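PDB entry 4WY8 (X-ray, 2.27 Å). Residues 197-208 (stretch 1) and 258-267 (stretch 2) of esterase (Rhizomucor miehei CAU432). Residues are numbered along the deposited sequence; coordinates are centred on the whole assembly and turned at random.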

ATOM      1  N   ASP A 197      12.022 -21.676  -5.679  1.00 21.03           N
ATOM      2  CA  ASP A 197      13.444 -21.964  -5.580  1.00 16.88           C
ATOM      3  C   ASP A 197      14.135 -21.713  -6.915  1.00 19.93           C
ATOM      4  O   ASP A 197      15.150 -22.329  -7.226  1.00 21.29           O
ATOM      5  CB  ASP A 197      13.679 -23.404  -5.111  1.00 22.67           C
ATOM      6  CG  ASP A 197      13.342 -24.451  -6.192  1.00 22.05           C
ATOM      7  OD1 ASP A 197      12.497 -24.180  -7.079  1.00 15.83           O
ATOM      8  OD2 ASP A 197      13.942 -25.546  -6.156  1.00 25.66           O
ATOM      9  N   ASN A 198      13.563 -20.870  -7.755  1.00 18.68           N
ATOM     10  CA  ASN A 198      14.308 -20.506  -8.943  1.00 18.28           C
ATOM     11  C   ASN A 198      15.204 -19.311  -8.620  1.00 23.25           C
ATOM     12  O   ASN A 198      14.716 -18.190  -8.390  1.00 18.59           O
ATOM     13  CB  ASN A 198      13.382 -20.202 -10.112  1.00 17.58           C
ATOM     14  CG  ASN A 198      14.150 -19.836 -11.369  1.00 22.69           C
ATOM     15  OD1 ASN A 198      15.387 -19.809 -11.371  1.00 21.79           O
ATOM     16  ND2 ASN A 198      13.424 -19.532 -12.437  1.00 19.66           N
ATOM     17  N   PHE A 199      16.515 -19.555  -8.609  1.00 22.03           N
ATOM     18  CA  PHE A 199      17.471 -18.527  -8.215  1.00 21.53           C
ATOM     19  C   PHE A 199      17.977 -17.736  -9.402  1.00 19.34           C
ATOM     20  O   PHE A 199      19.021 -17.075  -9.319  1.00 18.25           O
ATOM     21  CB  PHE A 199      18.658 -19.139  -7.466  1.00 16.38           C
ATOM     22  CG  PHE A 199      18.255 -20.006  -6.321  1.00 18.33           C
ATOM     23  CD1 PHE A 199      17.510 -19.478  -5.273  1.00 17.64           C
ATOM     24  CD2 PHE A 199      18.678 -21.323  -6.248  1.00 21.35           C
ATOM     25  CE1 PHE A 199      17.140 -20.263  -4.197  1.00 17.64           C
ATOM     26  CE2 PHE A 199      18.320 -22.124  -5.174  1.00 20.42           C
ATOM     27  CZ  PHE A 199      17.550 -21.594  -4.141  1.00 18.64           C
ATOM     28  N   GLU A 200      17.268 -17.833 -10.520  1.00 15.64           N
ATOM     29  CA  GLU A 200      17.622 -17.043 -11.690  1.00 16.08           C
ATOM     30  C   GLU A 200      16.442 -16.267 -12.284  1.00 21.19           C
ATOM     31  O   GLU A 200      16.402 -16.038 -13.492  1.00 22.60           O
ATOM     32  CB  GLU A 200      18.244 -17.942 -12.745  1.00 23.98           C
ATOM     33  CG  GLU A 200      19.518 -18.631 -12.273  1.00 23.84           C
ATOM     34  CD  GLU A 200      20.745 -17.733 -12.415  1.00 34.89           C
ATOM     35  OE1 GLU A 200      20.597 -16.604 -12.941  1.00 39.12           O
ATOM     36  OE2 GLU A 200      21.855 -18.149 -11.999  1.00 42.97           O
ATOM     37  N   THR A 201      15.482 -15.868 -11.443  1.00 18.41           N
ATOM     38  CA  THR A 201      14.438 -14.947 -11.884  1.00 18.27           C
ATOM     39  C   THR A 201      15.118 -13.619 -12.156  1.00 17.63           C
ATOM     40  O   THR A 201      16.274 -13.422 -11.757  1.00 19.89           O
ATOM     41  CB  THR A 201      13.305 -14.764 -10.818  1.00 20.22           C
ATOM     42  OG1 THR A 201      13.831 -14.105  -9.647  1.00 19.25           O
ATOM     43  CG2 THR A 201      12.681 -16.123 -10.415  1.00 15.41           C
ATOM     44  N   ASP A 202      14.428 -12.707 -12.831  1.00 17.09           N
ATOM     45  CA  ASP A 202      15.023 -11.407 -13.146  1.00 18.35           C
ATOM     46  C   ASP A 202      15.423 -10.598 -11.909  1.00 20.64           C
ATOM     47  O   ASP A 202      16.452  -9.908 -11.932  1.00 18.26           O
ATOM     48  CB  ASP A 202      14.078 -10.575 -14.010  1.00 20.03           C
ATOM     49  CG  ASP A 202      14.075 -11.019 -15.454  1.00 36.81           C
ATOM     50  OD1 ASP A 202      14.726 -12.052 -15.762  1.00 33.47           O
ATOM     51  OD2 ASP A 202      13.423 -10.331 -16.277  1.00 48.85           O
ATOM     52  N   SER A 203      14.622 -10.672 -10.841  1.00 16.47           N
ATOM     53  CA  SER A 203      14.933  -9.918  -9.635  1.00 13.79           C
ATOM     54  C   SER A 203      16.131 -10.553  -8.957  1.00 13.81           C
ATOM     55  O   SER A 203      16.960  -9.851  -8.370  1.00 17.42           O
ATOM     56  CB  SER A 203      13.731  -9.849  -8.677  1.00 15.04           C
ATOM     57  OG  SER A 203      13.280 -11.126  -8.260  1.00 12.09           O
ATOM     58  N   TYR A 204      16.225 -11.882  -9.020  1.00 12.57           N
ATOM     59  CA  TYR A 204      17.407 -12.591  -8.496  1.00 15.38           C
ATOM     60  C   TYR A 204      18.689 -12.150  -9.213  1.00 16.76           C
ATOM     61  O   TYR A 204      19.736 -11.984  -8.576  1.00 17.86           O
ATOM     62  CB  TYR A 204      17.246 -14.113  -8.620  1.00 18.06           C
ATOM     63  CG  TYR A 204      16.889 -14.826  -7.329  1.00 17.33           C
ATOM     64  CD1 TYR A 204      17.857 -15.065  -6.355  1.00 14.77           C
ATOM     65  CD2 TYR A 204      15.574 -15.265  -7.082  1.00 14.32           C
ATOM     66  CE1 TYR A 204      17.529 -15.724  -5.162  1.00 14.59           C
ATOM     67  CE2 TYR A 204      15.244 -15.921  -5.915  1.00 12.87           C
ATOM     68  CZ  TYR A 204      16.224 -16.148  -4.960  1.00 14.65           C
ATOM     69  OH  TYR A 204      15.900 -16.806  -3.800  1.00 20.04           O
ATOM     70  N   LYS A 205      18.619 -12.022 -10.540  1.00 17.99           N
ATOM     71  CA  LYS A 205      19.747 -11.517 -11.335  1.00 17.44           C
ATOM     72  C   LYS A 205      20.102 -10.077 -11.001  1.00 19.83           C
ATOM     73  O   LYS A 205      21.275  -9.731 -10.813  1.00 21.46           O
ATOM     74  CB  LYS A 205      19.441 -11.609 -12.832  1.00 15.63           C
ATOM     75  CG  LYS A 205      19.297 -13.029 -13.321  1.00 25.59           C
ATOM     76  CD  LYS A 205      18.896 -13.084 -14.787  1.00 26.53           C
ATOM     77  CE  LYS A 205      19.458 -14.338 -15.410  1.00 29.45           C
ATOM     78  NZ  LYS A 205      18.591 -14.811 -16.514  1.00 55.52           N
ATOM     79  N   GLN A 206      19.084  -9.226 -10.951  1.00 18.13           N
ATOM     80  CA  GLN A 206      19.333  -7.805 -10.770  1.00 19.52           C
ATOM     81  C   GLN A 206      19.838  -7.475  -9.367  1.00 18.58           C
ATOM     82  O   GLN A 206      20.665  -6.574  -9.192  1.00 21.18           O
ATOM     83  CB  GLN A 206      18.070  -6.996 -11.073  1.00 17.15           C
ATOM     84  CG  GLN A 206      18.355  -5.518 -11.063  1.00 19.55           C
ATOM     85  CD  GLN A 206      17.173  -4.689 -11.493  1.00 21.82           C
ATOM     86  OE1 GLN A 206      16.133  -5.223 -11.872  1.00 25.56           O
ATOM     87  NE2 GLN A 206      17.330  -3.372 -11.454  1.00 18.15           N
ATOM     88  N   PHE A 207      19.365  -8.211  -8.363  1.00 17.56           N
ATOM     89  CA  PHE A 207      19.703  -7.855  -6.994  1.00 15.67           C
ATOM     90  C   PHE A 207      20.522  -8.935  -6.306  1.00 13.60           C
ATOM     91  O   PHE A 207      20.576  -9.001  -5.077  1.00 13.71           O
ATOM     92  CB  PHE A 207      18.425  -7.567  -6.214  1.00 16.59           C
ATOM     93  CG  PHE A 207      17.533  -6.557  -6.893  1.00 16.01           C
ATOM     94  CD1 PHE A 207      17.913  -5.226  -6.970  1.00 16.50           C
ATOM     95  CD2 PHE A 207      16.327  -6.944  -7.465  1.00 15.33           C
ATOM     96  CE1 PHE A 207      17.106  -4.286  -7.604  1.00 16.34           C
ATOM     97  CE2 PHE A 207      15.495  -6.016  -8.095  1.00 16.00           C
ATOM     98  CZ  PHE A 207      15.894  -4.681  -8.173  1.00 19.46           C
ATOM     99  N   ALA A 208      21.190  -9.763  -7.104  1.00 14.07           N
ATOM    100  CA  ALA A 208      21.941 -10.895  -6.562  1.00 18.81           C
ATOM    101  C   ALA A 208      22.921 -10.480  -5.476  1.00 15.75           C
ATOM    102  O   ALA A 208      23.184 -11.262  -4.568  1.00 19.25           O
ATOM    103  CB  ALA A 208      22.677 -11.635  -7.675  1.00 16.86           C
ATOM    104  N   ALA A 258       9.053  -5.963  -2.107  1.00 14.05           N
ATOM    105  CA  ALA A 258      10.023  -4.879  -2.151  1.00 11.31           C
ATOM    106  C   ALA A 258      10.573  -4.736  -3.557  1.00 12.47           C
ATOM    107  O   ALA A 258      10.869  -5.737  -4.225  1.00 10.83           O
ATOM    108  CB  ALA A 258      11.169  -5.132  -1.145  1.00 10.87           C
ATOM    109  N   GLU A 259      10.740  -3.494  -3.999  1.00 12.72           N
ATOM    110  CA  GLU A 259      11.267  -3.246  -5.336  1.00 15.24           C
ATOM    111  C   GLU A 259      12.684  -3.805  -5.515  1.00 13.53           C
ATOM    112  O   GLU A 259      12.968  -4.447  -6.520  1.00 14.96           O
ATOM    113  CB  GLU A 259      11.262  -1.757  -5.651  1.00 12.85           C
ATOM    114  CG  GLU A 259      11.773  -1.450  -7.052  1.00 14.82           C
ATOM    115  CD  GLU A 259      11.924   0.040  -7.292  1.00 19.13           C
ATOM    116  OE1 GLU A 259      12.168   0.768  -6.301  1.00 15.60           O
ATOM    117  OE2 GLU A 259      11.834   0.475  -8.467  1.00 22.76           O
ATOM    118  N   ALA A 260      13.577  -3.560  -4.562  1.00 13.16           N
ATOM    119  CA  ALA A 260      14.957  -4.046  -4.717  1.00 15.83           C
ATOM    120  C   ALA A 260      15.198  -5.303  -3.890  1.00 13.03           C
ATOM    121  O   ALA A 260      15.817  -5.236  -2.840  1.00 15.87           O
ATOM    122  CB  ALA A 260      15.951  -2.964  -4.345  1.00 13.52           C
ATOM    123  N   ASP A 261      14.698  -6.444  -4.367  1.00 13.06           N
ATOM    124  CA  ASP A 261      14.670  -7.690  -3.585  1.00 14.31           C
ATOM    125  C   ASP A 261      14.742  -8.852  -4.556  1.00 15.47           C
ATOM    126  O   ASP A 261      14.013  -8.861  -5.563  1.00  9.83           O
ATOM    127  CB  ASP A 261      13.386  -7.766  -2.732  1.00 12.37           C
ATOM    128  CG  ASP A 261      13.305  -9.032  -1.837  1.00 21.15           C
ATOM    129  OD1 ASP A 261      14.250  -9.873  -1.799  1.00 17.27           O
ATOM    130  OD2 ASP A 261      12.280  -9.159  -1.113  1.00 21.44           O
ATOM    131  N   VAL A 262      15.614  -9.822  -4.272  1.00 12.62           N
ATOM    132  CA  VAL A 262      15.719 -10.998  -5.139  1.00 13.60           C
ATOM    133  C   VAL A 262      14.398 -11.771  -5.185  1.00 13.35           C
ATOM    134  O   VAL A 262      14.083 -12.399  -6.196  1.00 14.06           O
ATOM    135  CB  VAL A 262      16.845 -11.966  -4.691  1.00 12.82           C
ATOM    136  CG1 VAL A 262      18.202 -11.324  -4.891  1.00 12.73           C
ATOM    137  CG2 VAL A 262      16.639 -12.423  -3.236  1.00 13.22           C
ATOM    138  N   LEU A 263      13.603 -11.673  -4.122  1.00  9.84           N
ATOM    139  CA  LEU A 263      12.343 -12.422  -4.026  1.00 11.77           C
ATOM    140  C   LEU A 263      11.169 -11.694  -4.654  1.00  9.82           C
ATOM    141  O   LEU A 263      10.024 -12.149  -4.554  1.00 11.33           O
ATOM    142  CB  LEU A 263      12.005 -12.718  -2.549  1.00 10.01           C
ATOM    143  CG  LEU A 263      13.045 -13.512  -1.754  1.00 13.96           C
ATOM    144  CD1 LEU A 263      12.562 -13.719  -0.342  1.00  9.67           C
ATOM    145  CD2 LEU A 263      13.311 -14.865  -2.455  1.00 12.70           C
ATOM    146  N   ARG A 264      11.423 -10.534  -5.251  1.00 10.25           N
ATOM    147  CA  ARG A 264      10.323  -9.715  -5.754  1.00 11.17           C
ATOM    148  C   ARG A 264       9.448 -10.437  -6.764  1.00 14.90           C
ATOM    149  O   ARG A 264       8.202 -10.485  -6.629  1.00 11.73           O
ATOM    150  CB  ARG A 264      10.853  -8.446  -6.395  1.00 13.22           C
ATOM    151  CG  ARG A 264       9.736  -7.556  -6.930  1.00 14.69           C
ATOM    152  CD  ARG A 264      10.290  -6.344  -7.646  1.00 12.64           C
ATOM    153  NE  ARG A 264      10.752  -6.671  -8.985  1.00 13.87           N
ATOM    154  CZ  ARG A 264      11.658  -5.962  -9.647  1.00 16.60           C
ATOM    155  NH1 ARG A 264      12.209  -4.904  -9.068  1.00 15.55           N
ATOM    156  NH2 ARG A 264      12.019  -6.316 -10.877  1.00 15.56           N
ATOM    157  N   GLU A 265      10.096 -11.011  -7.778  1.00 14.73           N
ATOM    158  CA  GLU A 265       9.341 -11.612  -8.883  1.00 14.65           C
ATOM    159  C   GLU A 265       8.491 -12.807  -8.463  1.00 13.84           C
ATOM    160  O   GLU A 265       7.348 -12.904  -8.893  1.00 16.26           O
ATOM    161  CB  GLU A 265      10.294 -11.981 -10.010  1.00 16.42           C
ATOM    162  CG  GLU A 265      10.769 -10.734 -10.736  1.00 19.60           C
ATOM    163  CD  GLU A 265       9.594  -9.866 -11.188  1.00 27.34           C
ATOM    164  OE1 GLU A 265       8.682 -10.420 -11.837  1.00 39.38           O
ATOM    165  OE2 GLU A 265       9.540  -8.649 -10.867  1.00 27.79           O
ATOM    166  N   GLU A 266       9.012 -13.690  -7.608  1.00 11.70           N
ATOM    167  CA  GLU A 266       8.242 -14.854  -7.186  1.00 11.87           C
ATOM    168  C   GLU A 266       7.078 -14.493  -6.245  1.00 12.81           C
ATOM    169  O   GLU A 266       6.034 -15.156  -6.268  1.00 11.88           O
ATOM    170  CB  GLU A 266       9.171 -15.881  -6.537  1.00 12.96           C
ATOM    171  CG  GLU A 266       9.873 -15.378  -5.288  1.00 14.59           C
ATOM    172  CD  GLU A 266      11.032 -16.270  -4.890  1.00 20.24           C
ATOM    173  OE1 GLU A 266      12.089 -16.169  -5.568  1.00 22.36           O
ATOM    174  OE2 GLU A 266      10.920 -17.041  -3.893  1.00 20.45           O
ATOM    175  N   GLY A 267       7.249 -13.451  -5.430  1.00 11.02           N
ATOM    176  CA  GLY A 267       6.179 -12.956  -4.573  1.00  8.80           C
ATOM    177  C   GLY A 267       5.056 -12.381  -5.414  1.00 12.34           C
ATOM    178  O   GLY A 267       3.857 -12.676  -5.184  1.00 12.49           O
TER
HETATM  179  O   HOH W   1      12.100 -18.180  -7.537  1.00 19.92           O
HETATM  180  O   HOH W   2      12.185 -14.126  -7.163  1.00  9.40           O

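A short helix can be docked against a turn distant in sequence by setting aromatic rings over backbone and aliphatic carbons while a few polar groups serve the peptide atoms in between. Two stretches of the Rhizomucor miehei esterase illustrate the principle. Residues 202-206 form a helix, and Asp261 to Arg264 form a type I beta turn that leads into a second helix. The backbones come nearest where the CA atoms of Tyr204 and Val262 lie 4.1 Å apart, and together the stretches bury 577 Å².

Val262 gives up the most surface. Its CB sits over one face of the Tyr204 ring, 3.8 Å from the centroid and 17° off the ring normal, a CH-pi contact in which a weakly polarised C-H meets the pi cloud. Its CG1 reaches a second aromatic residue, lying 4.0 Å from Phe207 CB and 3.3 Å from Phe207 O. The turn that presents this valine is held by Arg264 N donating to Asp261 O (3.1 Å) and by a capping bond from Leu263 N to Asp261 OD1 (3.0 Å).

Phe207, the first residue to leave helical geometry, points its CB toward the second stretch. Ala260 CA lies over its ring face, 3.7 Å from the centroid, so the flat ring packs closely on main chain as well as on the methyl group: Phe207 CE1 is 3.7 Å from Ala260 CB. At the ring edge, Arg264 NH1 approaches Phe207 CE2 to 3.6 Å. That guanidinium is anchored within its own stretch, through NH1 to Glu259 O (2.7 Å) and a salt bridge from NE to Glu265 OE2 (3.0 Å).

Tyr204 extends the apolar contact, its CZ 4.1 Å from Leu263 CD2, while Glu266 OE1 lies at the ring edge, 3.2 Å from Tyr204 CE2, where the aromatic hydrogens carry slight positive charge.

Between these packed groups, Ser203 supplies the direct hydrogen bonds. Its OG donates to Val262 O (2.6 Å) and accepts from Glu265 N (3.2 Å) at a nearly linear 168°, so one hydroxyl satisfies a carbonyl of the turn and an amide of the following helix. Nearby, Thr201 OG1 caps its own helix through a weak bond from Tyr204 N (3.3 Å) and donates to water 2 (3.0 Å). That water donates in turn to Val262 O (2.7 Å) and Glu266 OE1 (2.6 Å). Water 1 adds a second bridge, donating to Asn198 O and Glu266 OE1, each at 2.8 Å.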